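Local coordinates for type II restriction enzyme MspI (Moraxella sp., PDB 1SA3), which recognises the double-stranded DNA sequence 5'-CCGG-3' and cuts it after the first cytosine, giving fragments with terminal 5'-phosphates, at residues Ala129-Glu134 against Arg184-Leu189; Glu180-Trp185 against Thr243-Thr248. One frame throughout, in Å; residues are numbered along the deposited sequence.

Contact 1 of 2, residues Ala129-Glu134 against Arg184-Leu189; sequences AEYDVE and RWCVTL. With nucleotides of chain A.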
ATOM      1  N   ALA E 129       5.667  -5.186  -2.909  1.00 11.11           N
ATOM      2  CA  ALA E 129       5.479  -6.593  -3.259  1.00 12.43           C
ATOM      3  C   ALA E 129       6.647  -7.162  -4.040  1.00 11.08           C
ATOM      4  O   ALA E 129       7.513  -6.428  -4.521  1.00  9.11           O
ATOM      5  CB  ALA E 129       4.195  -6.760  -4.071  1.00 17.44           C
ATOM      6  N   GLU E 130       6.667  -8.485  -4.147  1.00 14.15           N
ATOM      7  CA  GLU E 130       7.696  -9.179  -4.903  1.00 15.45           C
ATOM      8  C   GLU E 130       6.986 -10.213  -5.774  1.00 16.51           C
ATOM      9  O   GLU E 130       6.020 -10.851  -5.339  1.00 12.80           O
ATOM     10  CB  GLU E 130       8.711  -9.846  -3.967  1.00 15.71           C
ATOM     11  CG  GLU E 130       8.137 -10.852  -2.984  1.00 13.82           C
ATOM     12  CD  GLU E 130       9.230 -11.535  -2.184  1.00 19.16           C
ATOM     13  OE1 GLU E 130       9.974 -10.838  -1.457  1.00 15.82           O
ATOM     14  OE2 GLU E 130       9.351 -12.771  -2.292  1.00 20.16           O
ATOM     15  N   TYR E 131       7.447 -10.360  -7.014  1.00 15.01           N
ATOM     16  CA  TYR E 131       6.812 -11.304  -7.926  1.00 16.01           C
ATOM     17  C   TYR E 131       7.786 -11.861  -8.944  1.00 16.07           C
ATOM     18  O   TYR E 131       8.825 -11.267  -9.214  1.00 14.45           O
ATOM     19  CB  TYR E 131       5.701 -10.629  -8.743  1.00 14.18           C
ATOM     20  CG  TYR E 131       4.650  -9.839  -7.994  1.00 16.83           C
ATOM     21  CD1 TYR E 131       4.671  -8.447  -8.005  1.00 16.42           C
ATOM     22  CD2 TYR E 131       3.591 -10.478  -7.351  1.00 18.85           C
ATOM     23  CE1 TYR E 131       3.666  -7.706  -7.409  1.00 17.82           C
ATOM     24  CE2 TYR E 131       2.570  -9.737  -6.743  1.00 19.23           C
ATOM     25  CZ  TYR E 131       2.619  -8.355  -6.781  1.00 13.63           C
ATOM     26  OH  TYR E 131       1.628  -7.609  -6.196  1.00 13.90           O
ATOM     27  N   ASP E 132       7.425 -12.999  -9.530  1.00 17.53           N
ATOM     28  CA  ASP E 132       8.236 -13.570 -10.587  1.00 13.62           C
ATOM     29  C   ASP E 132       7.715 -12.890 -11.854  1.00 15.37           C
ATOM     30  O   ASP E 132       6.543 -12.526 -11.930  1.00 14.77           O
ATOM     31  CB  ASP E 132       8.014 -15.074 -10.707  1.00 15.88           C
ATOM     32  CG  ASP E 132       8.741 -15.656 -11.891  1.00 18.28           C
ATOM     33  OD1 ASP E 132       9.988 -15.707 -11.849  1.00 21.02           O
ATOM     34  OD2 ASP E 132       8.068 -16.040 -12.874  1.00 23.60           O
ATOM     35  N   VAL E 133       8.581 -12.728 -12.846  1.00 15.32           N
ATOM     36  CA  VAL E 133       8.200 -12.085 -14.092  1.00 17.01           C
ATOM     37  C   VAL E 133       6.939 -12.668 -14.735  1.00 16.41           C
ATOM     38  O   VAL E 133       6.083 -11.926 -15.204  1.00 18.43           O
ATOM     39  CB  VAL E 133       9.369 -12.156 -15.108  1.00 17.32           C
ATOM     40  CG1 VAL E 133       9.700 -13.615 -15.413  1.00 18.33           C
ATOM     41  CG2 VAL E 133       9.011 -11.405 -16.381  1.00 16.68           C
ATOM     42  N   GLU E 134       6.810 -13.990 -14.758  1.00 18.78           N
ATOM     43  CA  GLU E 134       5.641 -14.611 -15.392  1.00 19.80           C
ATOM     44  C   GLU E 134       4.334 -14.238 -14.691  1.00 20.64           C
ATOM     45  O   GLU E 134       3.289 -14.084 -15.330  1.00 19.12           O
ATOM     46  CB  GLU E 134       5.802 -16.135 -15.414  1.00 22.32           C
ATOM     47  CG  GLU E 134       6.972 -16.649 -16.259  1.00 21.36           C
ATOM     48  CD  GLU E 134       6.779 -16.418 -17.753  1.00 25.80           C
ATOM     49  OE1 GLU E 134       5.641 -16.119 -18.177  1.00 27.28           O
ATOM     50  OE2 GLU E 134       7.766 -16.543 -18.506  1.00 21.09           O
ATOM     51  N   ARG E 184      -1.415  -0.653 -10.997  1.00 16.08           N
ATOM     52  CA  ARG E 184      -2.602  -1.116 -10.288  1.00 16.00           C
ATOM     53  C   ARG E 184      -2.477  -2.587  -9.893  1.00 17.47           C
ATOM     54  O   ARG E 184      -2.822  -2.967  -8.773  1.00 16.87           O
ATOM     55  CB  ARG E 184      -3.849  -0.897 -11.158  1.00 18.75           C
ATOM     56  CG  ARG E 184      -5.169  -1.137 -10.451  1.00 20.86           C
ATOM     57  CD  ARG E 184      -6.347  -0.816 -11.378  1.00 23.53           C
ATOM     58  NE  ARG E 184      -6.391   0.596 -11.751  1.00 23.97           N
ATOM     59  CZ  ARG E 184      -6.876   1.567 -10.985  1.00 26.49           C
ATOM     60  NH1 ARG E 184      -7.370   1.289  -9.786  1.00 30.37           N
ATOM     61  NH2 ARG E 184      -6.873   2.824 -11.419  1.00 28.89           N
ATOM     62  N   TRP E 185      -1.963  -3.418 -10.796  1.00 16.08           N
ATOM     63  CA  TRP E 185      -1.825  -4.832 -10.480  1.00 18.50           C
ATOM     64  C   TRP E 185      -0.771  -5.078  -9.398  1.00 16.49           C
ATOM     65  O   TRP E 185      -0.961  -5.915  -8.518  1.00 15.75           O
ATOM     66  CB  TRP E 185      -1.474  -5.642 -11.729  1.00 22.21           C
ATOM     67  CG  TRP E 185      -1.392  -7.099 -11.441  1.00 23.33           C
ATOM     68  CD1 TRP E 185      -2.420  -7.997 -11.447  1.00 22.87           C
ATOM     69  CD2 TRP E 185      -0.233  -7.819 -11.016  1.00 20.38           C
ATOM     70  NE1 TRP E 185      -1.971  -9.233 -11.049  1.00 19.22           N
ATOM     71  CE2 TRP E 185      -0.632  -9.151 -10.779  1.00 22.18           C
ATOM     72  CE3 TRP E 185       1.107  -7.465 -10.812  1.00 23.07           C
ATOM     73  CZ2 TRP E 185       0.264 -10.137 -10.342  1.00 24.18           C
ATOM     74  CZ3 TRP E 185       1.997  -8.441 -10.378  1.00 22.47           C
ATOM     75  CH2 TRP E 185       1.570  -9.762 -10.148  1.00 22.40           C
ATOM     76  N   CYS E 186       0.338  -4.349  -9.460  1.00 18.05           N
ATOM     77  CA  CYS E 186       1.395  -4.512  -8.468  1.00 14.84           C
ATOM     78  C   CYS E 186       0.926  -4.232  -7.040  1.00 17.49           C
ATOM     79  O   CYS E 186       1.302  -4.950  -6.114  1.00 15.99           O
ATOM     80  CB  CYS E 186       2.582  -3.597  -8.780  1.00 20.94           C
ATOM     81  SG  CYS E 186       3.717  -4.259 -10.010  1.00 23.77           S
ATOM     82  N   VAL E 187       0.114  -3.192  -6.863  1.00 14.01           N
ATOM     83  CA  VAL E 187      -0.372  -2.836  -5.528  1.00 15.59           C
ATOM     84  C   VAL E 187      -1.725  -3.423  -5.135  1.00 16.54           C
ATOM     85  O   VAL E 187      -2.086  -3.378  -3.963  1.00 17.77           O
ATOM     86  CB  VAL E 187      -0.425  -1.293  -5.327  1.00 18.49           C
ATOM     87  CG1 VAL E 187       0.965  -0.708  -5.507  1.00 21.37           C
ATOM     88  CG2 VAL E 187      -1.400  -0.643  -6.313  1.00 15.56           C
ATOM     89  N   THR E 188      -2.478  -3.984  -6.084  1.00 13.43           N
ATOM     90  CA  THR E 188      -3.785  -4.554  -5.733  1.00 15.01           C
ATOM     91  C   THR E 188      -4.020  -5.993  -6.163  1.00 12.64           C
ATOM     92  O   THR E 188      -4.955  -6.636  -5.688  1.00 13.62           O
ATOM     93  CB  THR E 188      -4.952  -3.752  -6.341  1.00 14.08           C
ATOM     94  OG1 THR E 188      -4.963  -3.942  -7.764  1.00 13.20           O
ATOM     95  CG2 THR E 188      -4.832  -2.274  -5.997  1.00 12.91           C
ATOM     96  N   LEU E 189      -3.184  -6.481  -7.070  1.00 13.43           N
ATOM     97  CA  LEU E 189      -3.289  -7.830  -7.624  1.00 15.73           C
ATOM     98  C   LEU E 189      -4.420  -7.952  -8.635  1.00 18.23           C
ATOM     99  O   LEU E 189      -4.893  -9.043  -8.942  1.00 17.17           O
ATOM    100  CB  LEU E 189      -3.457  -8.894  -6.537  1.00 16.21           C
ATOM    101  CG  LEU E 189      -2.178  -9.336  -5.831  1.00 16.52           C
ATOM    102  CD1 LEU E 189      -2.480 -10.585  -5.030  1.00 18.37           C
ATOM    103  CD2 LEU E 189      -1.068  -9.621  -6.843  1.00 17.42           C
TER
ATOM    104  P    DC A   4       4.071 -12.610  -0.347  1.00 20.94           P
ATOM    105  OP1  DC A   4       2.602 -12.674  -0.478  1.00 19.26           O
ATOM    106  OP2  DC A   4       4.885 -12.056  -1.459  1.00 24.84           O
ATOM    107  O5'  DC A   4       4.379 -11.771   0.961  1.00 19.06           O
ATOM    108  C5'  DC A   4       3.744 -12.117   2.178  1.00 19.28           C
ATOM    109  C4'  DC A   4       4.161 -11.157   3.261  1.00 20.04           C
ATOM    110  O4'  DC A   4       5.528 -11.455   3.642  1.00 18.42           O
ATOM    111  C3'  DC A   4       4.127  -9.685   2.833  1.00 15.05           C
ATOM    112  O3'  DC A   4       3.419  -8.921   3.814  1.00 16.82           O
ATOM    113  C2'  DC A   4       5.598  -9.308   2.721  1.00 16.31           C
ATOM    114  C1'  DC A   4       6.286 -10.265   3.691  1.00 17.84           C
ATOM    115  N1   DC A   4       7.677 -10.603   3.331  1.00 20.14           N
ATOM    116  C2   DC A   4       8.658 -10.645   4.341  1.00 18.32           C
ATOM    117  O2   DC A   4       8.330 -10.428   5.518  1.00 16.81           O
ATOM    118  N3   DC A   4       9.938 -10.918   4.003  1.00 17.82           N
ATOM    119  C4   DC A   4      10.261 -11.144   2.726  1.00 18.28           C
ATOM    120  N4   DC A   4      11.544 -11.384   2.439  1.00 13.46           N
ATOM    121  C5   DC A   4       9.283 -11.127   1.685  1.00 15.92           C
ATOM    122  C6   DC A   4       8.017 -10.857   2.029  1.00 14.06           C
ATOM    123  P    DC A   3       7.674 -17.716  -2.925  1.00 31.30           P
ATOM    124  OP1  DC A   3       6.490 -18.094  -3.729  1.00 32.29           O
ATOM    125  OP2  DC A   3       8.866 -17.139  -3.594  1.00 34.03           O
ATOM    126  O5'  DC A   3       7.179 -16.712  -1.799  1.00 30.33           O
ATOM    127  C5'  DC A   3       6.158 -17.124  -0.899  1.00 23.69           C
ATOM    128  C4'  DC A   3       5.884 -16.049   0.122  1.00 22.34           C
ATOM    129  O4'  DC A   3       6.930 -16.023   1.122  1.00 18.55           O
ATOM    130  C3'  DC A   3       5.755 -14.626  -0.425  1.00 18.67           C
ATOM    131  O3'  DC A   3       4.540 -14.080   0.079  1.00 19.46           O
ATOM    132  C2'  DC A   3       6.990 -13.913   0.117  1.00 18.26           C
ATOM    133  C1'  DC A   3       7.313 -14.689   1.396  1.00 20.43           C
ATOM    134  N1   DC A   3       8.736 -14.722   1.798  1.00 15.98           N
ATOM    135  C2   DC A   3       9.086 -14.420   3.133  1.00 17.05           C
ATOM    136  O2   DC A   3       8.200 -14.086   3.931  1.00 12.59           O
ATOM    137  N3   DC A   3      10.382 -14.503   3.511  1.00 13.69           N
ATOM    138  C4   DC A   3      11.313 -14.864   2.624  1.00 16.43           C
ATOM    139  N4   DC A   3      12.576 -14.941   3.044  1.00 13.96           N
ATOM    140  C5   DC A   3      10.989 -15.159   1.264  1.00 13.42           C
ATOM    141  C6   DC A   3       9.704 -15.070   0.898  1.00 17.40           C
TER
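Tyr131 is the bump in this contact, and the hollow that receives it is built from the last turn of helix 179-188 and the residue that follows it. Its CG stands anti to the carbonyl carbon (chi1 -51°), which sends the ring out from the strand to meet Trp185 tip to tip. The corner of the indole, CZ3, lies 3.4 Å above the centre of the Tyr131 ring, on one face, with the two planes inclined at 45°. Cys186 SG forms another wall, 4.3 Å from Tyr131 CE1. Leu189, where the chain leaves the helix with positive phi, closes the hollow obliquely, its CD2 3.6 Å from Tyr131 CE2 and also resting on one face of the indole. The edge strand 127-131 of a three-stranded antiparallel sheet is thereby wedged against a helix end. At the tip, Tyr131 OH donates to Cys186 O over 2.7 Å, reaching the carbonyl from above its plane, which satisfies a buried hydroxyl and probably helps set how deep the ring sits. Ala129 CB makes a slighter approach, 4.0 Å from that same Cys186 O. Glu130 turns to the DNA: its OE1 comes within 3.2 Å of C5 of DC4 of chain A, while OE2 forms a salt bridge with Lys257.

Contact 2 of 2, residues Glu180-Trp185 against Thr243-Thr248; sequences ERFIRW and TGLNWT. With nucleotides of chain B.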
ATOM      1  N   GLU E 180      -0.470   1.917 -16.405  1.00 22.98           N
ATOM      2  CA  GLU E 180      -1.541   1.895 -15.408  1.00 23.34           C
ATOM      3  C   GLU E 180      -1.890   0.502 -14.898  1.00 22.59           C
ATOM      4  O   GLU E 180      -2.056   0.301 -13.693  1.00 17.35           O
ATOM      5  CB  GLU E 180      -2.802   2.567 -15.964  1.00 25.94           C
ATOM      6  CG  GLU E 180      -2.630   4.057 -16.199  1.00 31.25           C
ATOM      7  CD  GLU E 180      -3.949   4.806 -16.329  1.00 37.86           C
ATOM      8  OE1 GLU E 180      -3.900   6.051 -16.365  1.00 38.58           O
ATOM      9  OE2 GLU E 180      -5.026   4.167 -16.392  1.00 38.89           O
ATOM     10  N   ARG E 181      -2.014  -0.458 -15.811  1.00 19.92           N
ATOM     11  CA  ARG E 181      -2.323  -1.823 -15.414  1.00 21.73           C
ATOM     12  C   ARG E 181      -1.187  -2.376 -14.558  1.00 18.59           C
ATOM     13  O   ARG E 181      -1.429  -3.046 -13.556  1.00 18.36           O
ATOM     14  CB  ARG E 181      -2.527  -2.708 -16.646  1.00 21.57           C
ATOM     15  CG  ARG E 181      -3.936  -2.646 -17.213  1.00 24.81           C
ATOM     16  CD  ARG E 181      -4.008  -3.332 -18.569  1.00 26.95           C
ATOM     17  NE  ARG E 181      -3.240  -2.602 -19.576  1.00 28.78           N
ATOM     18  CZ  ARG E 181      -3.128  -2.982 -20.845  1.00 31.36           C
ATOM     19  NH1 ARG E 181      -3.731  -4.088 -21.261  1.00 29.10           N
ATOM     20  NH2 ARG E 181      -2.427  -2.249 -21.701  1.00 30.48           N
ATOM     21  N   PHE E 182       0.050  -2.087 -14.954  1.00 17.48           N
ATOM     22  CA  PHE E 182       1.223  -2.557 -14.217  1.00 16.12           C
ATOM     23  C   PHE E 182       1.191  -2.052 -12.770  1.00 14.35           C
ATOM     24  O   PHE E 182       1.354  -2.825 -11.823  1.00 16.08           O
ATOM     25  CB  PHE E 182       2.504  -2.064 -14.898  1.00 15.85           C
ATOM     26  CG  PHE E 182       3.764  -2.740 -14.410  1.00 17.74           C
ATOM     27  CD1 PHE E 182       4.277  -3.845 -15.081  1.00 18.53           C
ATOM     28  CD2 PHE E 182       4.459  -2.246 -13.310  1.00 18.45           C
ATOM     29  CE1 PHE E 182       5.472  -4.450 -14.675  1.00 19.53           C
ATOM     30  CE2 PHE E 182       5.654  -2.844 -12.894  1.00 18.85           C
ATOM     31  CZ  PHE E 182       6.162  -3.951 -13.584  1.00 17.25           C
ATOM     32  N   ILE E 183       0.977  -0.753 -12.598  1.00 15.28           N
ATOM     33  CA  ILE E 183       0.945  -0.174 -11.260  1.00 17.42           C
ATOM     34  C   ILE E 183      -0.217  -0.702 -10.430  1.00 16.54           C
ATOM     35  O   ILE E 183      -0.034  -1.141  -9.296  1.00 15.77           O
ATOM     36  CB  ILE E 183       0.838   1.358 -11.311  1.00 18.17           C
ATOM     37  CG1 ILE E 183       2.030   1.939 -12.071  1.00 16.13           C
ATOM     38  CG2 ILE E 183       0.814   1.914  -9.895  1.00 15.64           C
ATOM     39  CD1 ILE E 183       1.834   3.363 -12.525  1.00 16.84           C
ATOM     40  N   ARG E 184      -1.415  -0.653 -10.997  1.00 16.08           N
ATOM     41  CA  ARG E 184      -2.602  -1.116 -10.288  1.00 16.00           C
ATOM     42  C   ARG E 184      -2.477  -2.587  -9.893  1.00 17.47           C
ATOM     43  O   ARG E 184      -2.822  -2.967  -8.773  1.00 16.87           O
ATOM     44  CB  ARG E 184      -3.849  -0.897 -11.158  1.00 18.75           C
ATOM     45  CG  ARG E 184      -5.169  -1.137 -10.451  1.00 20.86           C
ATOM     46  CD  ARG E 184      -6.347  -0.816 -11.378  1.00 23.53           C
ATOM     47  NE  ARG E 184      -6.391   0.596 -11.751  1.00 23.97           N
ATOM     48  CZ  ARG E 184      -6.876   1.567 -10.985  1.00 26.49           C
ATOM     49  NH1 ARG E 184      -7.370   1.289  -9.786  1.00 30.37           N
ATOM     50  NH2 ARG E 184      -6.873   2.824 -11.419  1.00 28.89           N
ATOM     51  N   TRP E 185      -1.963  -3.418 -10.796  1.00 16.08           N
ATOM     52  CA  TRP E 185      -1.825  -4.832 -10.480  1.00 18.50           C
ATOM     53  C   TRP E 185      -0.771  -5.078  -9.398  1.00 16.49           C
ATOM     54  O   TRP E 185      -0.961  -5.915  -8.518  1.00 15.75           O
ATOM     55  CB  TRP E 185      -1.474  -5.642 -11.729  1.00 22.21           C
ATOM     56  CG  TRP E 185      -1.392  -7.099 -11.441  1.00 23.33           C
ATOM     57  CD1 TRP E 185      -2.420  -7.997 -11.447  1.00 22.87           C
ATOM     58  CD2 TRP E 185      -0.233  -7.819 -11.016  1.00 20.38           C
ATOM     59  NE1 TRP E 185      -1.971  -9.233 -11.049  1.00 19.22           N
ATOM     60  CE2 TRP E 185      -0.632  -9.151 -10.779  1.00 22.18           C
ATOM     61  CE3 TRP E 185       1.107  -7.465 -10.812  1.00 23.07           C
ATOM     62  CZ2 TRP E 185       0.264 -10.137 -10.342  1.00 24.18           C
ATOM     63  CZ3 TRP E 185       1.997  -8.441 -10.378  1.00 22.47           C
ATOM     64  CH2 TRP E 185       1.570  -9.762 -10.148  1.00 22.40           C
ATOM     65  N   THR E 243       6.821   3.660 -14.886  1.00 25.24           N
ATOM     66  CA  THR E 243       5.794   3.244 -13.928  1.00 20.95           C
ATOM     67  C   THR E 243       5.812   4.046 -12.634  1.00 21.66           C
ATOM     68  O   THR E 243       4.824   4.053 -11.905  1.00 23.10           O
ATOM     69  CB  THR E 243       5.936   1.766 -13.512  1.00 20.11           C
ATOM     70  OG1 THR E 243       7.221   1.570 -12.913  1.00 16.90           O
ATOM     71  CG2 THR E 243       5.765   0.845 -14.697  1.00 17.98           C
ATOM     72  N   GLY E 244       6.928   4.699 -12.333  1.00 19.79           N
ATOM     73  CA  GLY E 244       7.004   5.468 -11.103  1.00 21.62           C
ATOM     74  C   GLY E 244       7.287   4.597  -9.883  1.00 19.90           C
ATOM     75  O   GLY E 244       7.381   5.083  -8.753  1.00 19.18           O
ATOM     76  N   LEU E 245       7.398   3.297 -10.112  1.00 17.44           N
ATOM     77  CA  LEU E 245       7.708   2.363  -9.039  1.00 18.57           C
ATOM     78  C   LEU E 245       9.211   2.135  -9.115  1.00 18.05           C
ATOM     79  O   LEU E 245       9.814   2.321 -10.176  1.00 18.57           O
ATOM     80  CB  LEU E 245       6.984   1.031  -9.262  1.00 14.69           C
ATOM     81  CG  LEU E 245       5.455   1.072  -9.242  1.00 15.99           C
ATOM     82  CD1 LEU E 245       4.912  -0.320  -9.542  1.00 18.59           C
ATOM     83  CD2 LEU E 245       4.971   1.556  -7.880  1.00 15.08           C
ATOM     84  N   ASN E 246       9.819   1.746  -8.003  1.00 15.43           N
ATOM     85  CA  ASN E 246      11.248   1.472  -7.998  1.00 18.83           C
ATOM     86  C   ASN E 246      11.419  -0.029  -8.169  1.00 19.12           C
ATOM     87  O   ASN E 246      10.939  -0.808  -7.342  1.00 19.44           O
ATOM     88  CB  ASN E 246      11.884   1.920  -6.683  1.00 21.82           C
ATOM     89  CG  ASN E 246      11.579   3.368  -6.358  1.00 27.64           C
ATOM     90  OD1 ASN E 246      10.502   3.695  -5.860  1.00 31.69           O
ATOM     91  ND2 ASN E 246      12.522   4.246  -6.656  1.00 26.33           N
ATOM     92  N   TRP E 247      12.078  -0.428  -9.256  1.00 15.18           N
ATOM     93  CA  TRP E 247      12.316  -1.840  -9.546  1.00 16.15           C
ATOM     94  C   TRP E 247      13.619  -2.336  -8.916  1.00 13.29           C
ATOM     95  O   TRP E 247      14.681  -1.757  -9.136  1.00 16.10           O
ATOM     96  CB  TRP E 247      12.417  -2.063 -11.063  1.00 15.03           C
ATOM     97  CG  TRP E 247      11.156  -1.829 -11.846  1.00 13.17           C
ATOM     98  CD1 TRP E 247      10.158  -0.953 -11.561  1.00 12.98           C
ATOM     99  CD2 TRP E 247      10.808  -2.445 -13.099  1.00 14.12           C
ATOM    100  NE1 TRP E 247       9.206  -0.976 -12.558  1.00 14.74           N
ATOM    101  CE2 TRP E 247       9.582  -1.886 -13.513  1.00 13.53           C
ATOM    102  CE3 TRP E 247      11.421  -3.413 -13.908  1.00 13.21           C
ATOM    103  CZ2 TRP E 247       8.950  -2.260 -14.705  1.00 13.00           C
ATOM    104  CZ3 TRP E 247      10.792  -3.787 -15.099  1.00 18.69           C
ATOM    105  CH2 TRP E 247       9.567  -3.208 -15.481  1.00 14.43           C
ATOM    106  N   THR E 248      13.551  -3.412  -8.143  1.00 10.95           N
ATOM    107  CA  THR E 248      14.766  -3.960  -7.551  1.00 14.78           C
ATOM    108  C   THR E 248      14.580  -5.465  -7.352  1.00 15.81           C
ATOM    109  O   THR E 248      13.752  -6.079  -8.038  1.00 14.89           O
ATOM    110  CB  THR E 248      15.126  -3.226  -6.226  1.00 16.06           C
ATOM    111  OG1 THR E 248      16.331  -3.778  -5.683  1.00 16.42           O
ATOM    112  CG2 THR E 248      14.000  -3.339  -5.219  1.00 15.46           C
TER
ATOM    113  P    DC B   4      24.054  -3.869  -7.840  1.00 29.71           P
ATOM    114  OP1  DC B   4      25.469  -4.071  -8.244  1.00 32.12           O
ATOM    115  OP2  DC B   4      22.992  -4.687  -8.467  1.00 26.30           O
ATOM    116  O5'  DC B   4      23.959  -4.028  -6.258  1.00 28.91           O
ATOM    117  C5'  DC B   4      24.844  -3.290  -5.414  1.00 29.66           C
ATOM    118  C4'  DC B   4      24.614  -3.633  -3.961  1.00 26.07           C
ATOM    119  O4'  DC B   4      23.359  -3.070  -3.514  1.00 25.52           O
ATOM    120  C3'  DC B   4      24.564  -5.124  -3.618  1.00 27.58           C
ATOM    121  O3'  DC B   4      25.245  -5.357  -2.376  1.00 28.92           O
ATOM    122  C2'  DC B   4      23.079  -5.376  -3.438  1.00 21.33           C
ATOM    123  C1'  DC B   4      22.645  -4.071  -2.809  1.00 23.50           C
ATOM    124  N1   DC B   4      21.206  -3.777  -2.903  1.00 20.32           N
ATOM    125  C2   DC B   4      20.521  -3.424  -1.736  1.00 23.04           C
ATOM    126  O2   DC B   4      21.162  -3.319  -0.676  1.00 17.53           O
ATOM    127  N3   DC B   4      19.183  -3.206  -1.789  1.00 21.06           N
ATOM    128  C4   DC B   4      18.536  -3.322  -2.950  1.00 19.64           C
ATOM    129  N4   DC B   4      17.213  -3.119  -2.958  1.00 16.79           N
ATOM    130  C5   DC B   4      19.215  -3.658  -4.160  1.00 21.06           C
ATOM    131  C6   DC B   4      20.540  -3.871  -4.091  1.00 20.65           C
TER
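The rings of Phe182 and Trp247 lie almost parallel, 9° apart, yet are slid so far past each other that they scarcely overlap; the centroids of the phenyl ring and the six-membered ring of the indole are 5.3 Å apart. They meet tip to tip: Phe182 CZ comes within 3.4 Å of Trp247 CZ2, approaching obliquely. Leu245 CD1 stands at the edge of the phenyl ring, near its plane, 4.3 Å from Phe182 CD2, whereas Thr243 CG2 crosses obliquely to 3.6 Å from that same CD2. The indole is enclosed further by Phe260, Phe241 and His154, each in an edge-to-face pairing with it. Thr243 organises the turn leading into strand 246-249. Its OG1, held between the backbone N and the carbonyl carbon (chi1 60°), accepts from Leu245 N to make an ST turn, and takes a second bond, 3.2 Å long, from Trp247 NE1, with OG1 close to the indole plane; this polar grip helps set the ring's rotation. The hydroxyl is also bonded to Gly240 O. Between Thr243 and Leu245, Gly244 has backbone angles at which a CB would be jammed against Thr243 O, so glycine is called for. Beside Phe182, Ile183 slides past Thr243 in the opposite direction, pressing CD1 to 3.1 Å from Thr243 O, a tight fit. Beyond the packed core, Thr248 OG1 accepts a 2.9 Å hydrogen bond from N4 of DC4 of chain B.

How the contacts relate
Contacts 1 and 2 have centres about 8 Å apart and share helix 179-188, where the two helical segments overlap at Arg184 and Trp185. Along the chain, 129-134 comes first, then the helix, with 180-185 running into 184-189, and finally 243-248. Strand 127-131, and strand 246-249 with the turn before it, pack against successive parts of one helix; they are the outermost strands of an antiparallel three-stranded sheet, with strand 258-261 between them. The contacts also touch directly, Cys186 CB lying 4.1 Å from Leu245 CD1. The same sheet thus has the helix against its outer strands and, through Glu130 and Thr248 on those strands, reaches cytosines of both DNA chains.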